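PDB 2DV6: nitrite reductase from Hyphomicrobium denitrificans, which probably reduces nitrite to nitric oxide with electrons from a reduced cytochrome c, as a copper-containing enzyme of denitrification. Local coordinates for residues L168-V173 / L209-D214; A136-S141 / K174-D179. All blocks are in the same frame, centred on the assembly; numbering follows the deposited sequence.

Contact 1 (L168-V173 / L209-D214)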
# COMPACT_ATOMS: atom_id res chain seq x y z
N LEU A 168 29.17 -10.13 -41.78
CA LEU A 168 28.66 -9.93 -40.42
C LEU A 168 27.79 -11.11 -40.09
O LEU A 168 27.06 -11.63 -40.95
CB LEU A 168 27.83 -8.66 -40.33
CG LEU A 168 28.54 -7.32 -40.53
CD1 LEU A 168 27.51 -6.21 -40.47
CD2 LEU A 168 29.60 -7.17 -39.46
N GLU A 169 27.89 -11.55 -38.85
CA GLU A 169 27.01 -12.58 -38.34
C GLU A 169 26.27 -11.98 -37.14
O GLU A 169 26.90 -11.25 -36.34
CB GLU A 169 27.85 -13.74 -37.86
CG GLU A 169 27.05 -14.93 -37.53
CD GLU A 169 27.88 -16.02 -36.83
OE1 GLU A 169 27.32 -17.10 -36.63
OE2 GLU A 169 29.07 -15.78 -36.48
N THR A 170 24.97 -12.25 -37.01
CA THR A 170 24.19 -11.78 -35.85
C THR A 170 23.97 -12.94 -34.90
O THR A 170 23.44 -13.98 -35.28
CB THR A 170 22.87 -11.10 -36.26
OG1 THR A 170 22.08 -12.00 -37.05
CG2 THR A 170 23.17 -9.86 -37.09
N VAL A 171 24.50 -12.78 -33.68
CA VAL A 171 24.41 -13.84 -32.68
C VAL A 171 23.86 -13.33 -31.34
O VAL A 171 24.32 -12.31 -30.84
CB VAL A 171 25.76 -14.72 -32.54
CG1 VAL A 171 26.87 -14.20 -33.34
CG2 VAL A 171 26.21 -14.89 -31.13
N GLU A 172 22.88 -14.07 -30.80
CA GLU A 172 22.34 -13.88 -29.47
C GLU A 172 23.07 -14.81 -28.49
O GLU A 172 23.13 -16.02 -28.68
CB GLU A 172 20.82 -14.14 -29.47
CG GLU A 172 20.09 -13.35 -30.61
CD GLU A 172 18.67 -13.82 -30.88
OE1 GLU A 172 18.04 -13.29 -31.80
OE2 GLU A 172 18.15 -14.70 -30.16
N VAL A 173 23.65 -14.23 -27.44
CA VAL A 173 24.55 -14.98 -26.59
C VAL A 173 24.42 -14.50 -25.14
O VAL A 173 24.30 -13.30 -24.87
CB VAL A 173 26.02 -14.81 -27.10
CG1 VAL A 173 26.44 -13.36 -27.17
CG2 VAL A 173 26.99 -15.60 -26.25
N LEU A 209 25.36 -10.70 -44.68
CA LEU A 209 24.84 -10.79 -43.33
C LEU A 209 24.22 -12.14 -43.07
O LEU A 209 23.20 -12.48 -43.70
CB LEU A 209 23.80 -9.68 -43.05
CG LEU A 209 23.41 -9.49 -41.54
CD1 LEU A 209 22.60 -8.23 -41.37
CD2 LEU A 209 22.57 -10.62 -41.04
N LYS A 210 24.81 -12.90 -42.15
CA LYS A 210 24.25 -14.19 -41.73
C LYS A 210 23.60 -14.11 -40.34
O LYS A 210 24.18 -13.55 -39.40
CB LYS A 210 25.33 -15.28 -41.71
CG LYS A 210 25.93 -15.60 -43.11
CD LYS A 210 26.73 -16.92 -43.07
CE LYS A 210 27.31 -17.30 -44.44
NZ LYS A 210 28.41 -16.35 -44.86
N ASN A 211 22.38 -14.62 -40.20
CA ASN A 211 21.74 -14.64 -38.90
C ASN A 211 21.87 -16.05 -38.38
O ASN A 211 21.39 -16.99 -38.98
CB ASN A 211 20.29 -14.16 -39.00
CG ASN A 211 19.63 -13.98 -37.65
OD1 ASN A 211 20.27 -14.11 -36.58
ND2 ASN A 211 18.34 -13.68 -37.66
N HIS A 212 22.60 -16.22 -37.28
CA HIS A 212 22.85 -17.57 -36.74
C HIS A 212 21.56 -18.34 -36.58
O HIS A 212 20.52 -17.76 -36.26
CB HIS A 212 23.56 -17.49 -35.40
CG HIS A 212 24.00 -18.83 -34.88
ND1 HIS A 212 25.31 -19.27 -34.94
CD2 HIS A 212 23.30 -19.83 -34.29
CE1 HIS A 212 25.39 -20.48 -34.42
NE2 HIS A 212 24.19 -20.84 -34.02
N LYS A 213 21.60 -19.65 -36.80
CA LYS A 213 20.38 -20.46 -36.76
C LYS A 213 19.68 -20.60 -35.41
O LYS A 213 18.47 -20.89 -35.37
CB LYS A 213 20.63 -21.84 -37.36
CG LYS A 213 21.55 -22.71 -36.56
CD LYS A 213 21.44 -24.08 -37.19
CE LYS A 213 22.49 -25.02 -36.75
NZ LYS A 213 22.11 -26.33 -37.38
N ASP A 214 20.42 -20.40 -34.31
CA ASP A 214 19.85 -20.41 -32.95
C ASP A 214 19.27 -19.05 -32.51
O ASP A 214 18.78 -18.93 -31.40
CB ASP A 214 20.89 -20.95 -31.94
CG ASP A 214 21.35 -22.37 -32.30
OD1 ASP A 214 20.57 -23.10 -32.92
OD2 ASP A 214 22.47 -22.78 -31.96
O HOH W 1 18.88 -17.27 -29.13
O HOH W 2 21.37 -17.94 -29.61
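Asn211 OD1 accepts the hydroxyl of Thr170 across the two strands, OG1 lying 2.8 Å from OD1 in a bond whose geometry is weak, and also bonds with Ser215 OG. The same amide sends ND2 to the carbonyls of Thr238 and Met217, so both ends of asparagine, a donor and an acceptor in one flat group, are used in a buried place. On Thr170, OG1 stands between backbone N and carbonyl carbon (chi1 56°), turned to the amide, while the Thr170 side chain crosses that of Leu209 at about a right angle, CG2 coming 4.1 Å from Leu209 CD2. The backbones pair in parallel: Leu168 O takes Lys210 N (2.8 Å), Lys210 O takes Thr170 N (2.8 Å), and Thr170 O takes His212 N (3.1 Å) just past the end of the second strand. On the opposite face of the sheet from Thr170, Glu169 OE1 lies at the edge of the His212 ring, near its plane, weakly bonded to ND1 at 3.4 Å. His212 NE2 makes a weak bond to Asp214 OD2, and a carboxylate at each nitrogen would probably favour a protonated imidazole, though both bonds are weak. Farther along, a water joins Glu172 OE2 to Asp214 O, while Glu172 OE1 accepts NE2 of the copper ligand His219. Thr170 packs on His219 and Met273, making this parallel strand pair part of the second shell of a cupredoxin type 1 copper site.

Contact 2 (A136-S141 / K174-D179)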
# COMPACT_ATOMS: atom_id res chain seq x y z
N ALA A 136 40.51 -10.56 -7.18
CA ALA A 136 40.38 -11.58 -8.21
C ALA A 136 39.76 -11.00 -9.52
O ALA A 136 39.07 -9.97 -9.47
CB ALA A 136 39.56 -12.72 -7.71
N GLU A 137 40.04 -11.63 -10.66
CA GLU A 137 39.49 -11.15 -11.94
C GLU A 137 37.96 -11.33 -11.90
O GLU A 137 37.44 -12.20 -11.14
CB GLU A 137 40.09 -11.90 -13.15
CG GLU A 137 41.60 -11.76 -13.37
CD GLU A 137 42.13 -10.30 -13.54
OE1 GLU A 137 43.27 -10.04 -13.04
OE2 GLU A 137 41.46 -9.42 -14.16
N MET A 138 37.25 -10.49 -12.64
CA MET A 138 35.78 -10.63 -12.76
C MET A 138 35.49 -11.98 -13.38
O MET A 138 36.25 -12.43 -14.23
CB MET A 138 35.21 -9.56 -13.69
CG MET A 138 35.63 -8.14 -13.33
SD MET A 138 34.93 -6.98 -14.51
CE MET A 138 33.34 -6.94 -13.78
N LYS A 139 34.40 -12.63 -12.96
CA LYS A 139 34.02 -13.92 -13.55
C LYS A 139 32.53 -14.06 -13.49
O LYS A 139 31.87 -13.40 -12.69
CB LYS A 139 34.66 -15.10 -12.81
CG LYS A 139 34.21 -15.19 -11.34
CD LYS A 139 34.61 -16.54 -10.69
CE LYS A 139 34.18 -16.62 -9.22
NZ LYS A 139 32.92 -15.82 -8.90
N SER A 140 32.00 -14.95 -14.31
CA SER A 140 30.57 -15.18 -14.39
C SER A 140 30.37 -16.41 -15.26
O SER A 140 31.31 -16.92 -15.83
CB SER A 140 29.88 -13.97 -15.04
OG SER A 140 30.15 -13.95 -16.43
N SER A 141 29.14 -16.87 -15.37
CA SER A 141 28.84 -17.91 -16.32
C SER A 141 28.59 -17.42 -17.73
O SER A 141 28.14 -18.21 -18.55
CB SER A 141 27.62 -18.70 -15.86
OG SER A 141 26.54 -17.80 -15.74
N LYS A 174 24.44 -15.44 -24.21
CA LYS A 174 24.54 -15.09 -22.79
C LYS A 174 25.93 -14.53 -22.52
O LYS A 174 26.92 -15.26 -22.61
CB LYS A 174 24.28 -16.31 -21.91
CG LYS A 174 24.43 -16.04 -20.40
CD LYS A 174 24.46 -17.38 -19.69
CE LYS A 174 24.43 -17.21 -18.20
NZ LYS A 174 24.17 -18.56 -17.61
N GLY A 175 26.00 -13.24 -22.19
CA GLY A 175 27.26 -12.56 -21.99
C GLY A 175 27.49 -12.10 -20.56
O GLY A 175 26.53 -11.92 -19.77
N GLN A 176 28.77 -11.88 -20.23
CA GLN A 176 29.13 -11.28 -18.96
C GLN A 176 28.85 -9.77 -18.98
O GLN A 176 29.42 -9.02 -19.81
CB GLN A 176 30.61 -11.49 -18.63
CG GLN A 176 31.01 -10.86 -17.28
CD GLN A 176 32.38 -11.33 -16.83
OE1 GLN A 176 33.31 -10.52 -16.69
NE2 GLN A 176 32.53 -12.64 -16.63
N LEU A 177 28.03 -9.33 -18.02
CA LEU A 177 27.67 -7.92 -17.90
C LEU A 177 28.50 -7.26 -16.76
O LEU A 177 28.83 -6.07 -16.81
CB LEU A 177 26.16 -7.80 -17.61
CG LEU A 177 25.60 -6.41 -17.18
CD1 LEU A 177 25.98 -5.34 -18.21
CD2 LEU A 177 24.08 -6.49 -17.05
N ASP A 178 28.83 -8.03 -15.74
CA ASP A 178 29.61 -7.53 -14.60
C ASP A 178 30.06 -8.79 -13.88
O ASP A 178 29.64 -9.90 -14.24
CB ASP A 178 28.72 -6.68 -13.70
CG ASP A 178 29.50 -5.79 -12.72
OD1 ASP A 178 28.81 -4.93 -12.10
OD2 ASP A 178 30.75 -5.92 -12.57
N ASP A 179 30.88 -8.65 -12.86
CA ASP A 179 31.27 -9.79 -12.04
C ASP A 179 30.00 -10.49 -11.54
O ASP A 179 29.10 -9.85 -10.98
CB ASP A 179 32.09 -9.27 -10.86
CG ASP A 179 32.65 -10.39 -9.98
OD1 ASP A 179 32.51 -10.28 -8.73
OD2 ASP A 179 33.24 -11.35 -10.53
O HOH W 3 35.48 -12.21 -9.35
O HOH W 4 36.15 -11.28 -16.78
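Ser140 and Gln176 meet through their side chains: Gln176 NE2 donates to Ser140 OG at 2.7 Å with an N-H...O angle of 157°, the hydroxyl lying almost in the amide plane. Next to them, Lys139 N gives its hydrogen to Asp179 OD2 (3.0 Å, 164°), approaching nearly in line with the C-O bond. At the C-terminal end of 136-141, Ser141 OG takes a bond from Lys174 NZ at 3.1 Å; a long, extended lysine can span that gap, and a serine offers a small acceptor. Met138 supplies the apolar part. Its chain bends at the last torsion (chi3 80°), which puts CE 3.9 Å from Asp179 CB, although still closer approaches to neighbouring polar atoms make the exact methyl position doubtful. Two waters fill in the polar edge: one links Glu137 O to Asp179 OD2, 2.7 Å from each, and the other links Met138 O to Gln176 OE1. The glutamine amide thus works at both ends, its nitrogen on a hydroxyl and its oxygen on a water. Behind this first shell, Asp178 OD2 accepts Asp179 N at 2.7 Å, steadying the backbone from which the Asp179 carboxylate springs. Leu177 and Asp178 form a classic beta bulge opposite Thr181, while Ala143 makes backbone bonds to Lys174 and Gln176, and Gly142 N also reaches Ser140 OG. With two N-H donors directed at it, Ser140 OG acts here as an acceptor, and this surface loop is tied to the strand end by directed polar bonds and water, with the Met138 side chain packed among them.

In the fold
Both contacts use the long strand 163-178, contact 1 on its middle part and contact 2 on its last residues, with Val173 and Lys174 adjoining in sequence; their centres are 22 Å apart. They differ in character. Contact 1 is partly buried and stands beside a copper: the Thr170 side chain comes within about 6 Å of the ion and about 3 Å of the Met273 side chain. Contact 2 lies on the surface, away from the annotated metal sites, and fastens the loop following strand 125-131. One continuous strand, paired with 204-211 at contact 1, therefore runs from the second shell of a copper centre to the connection from the preceding cupredoxin domain.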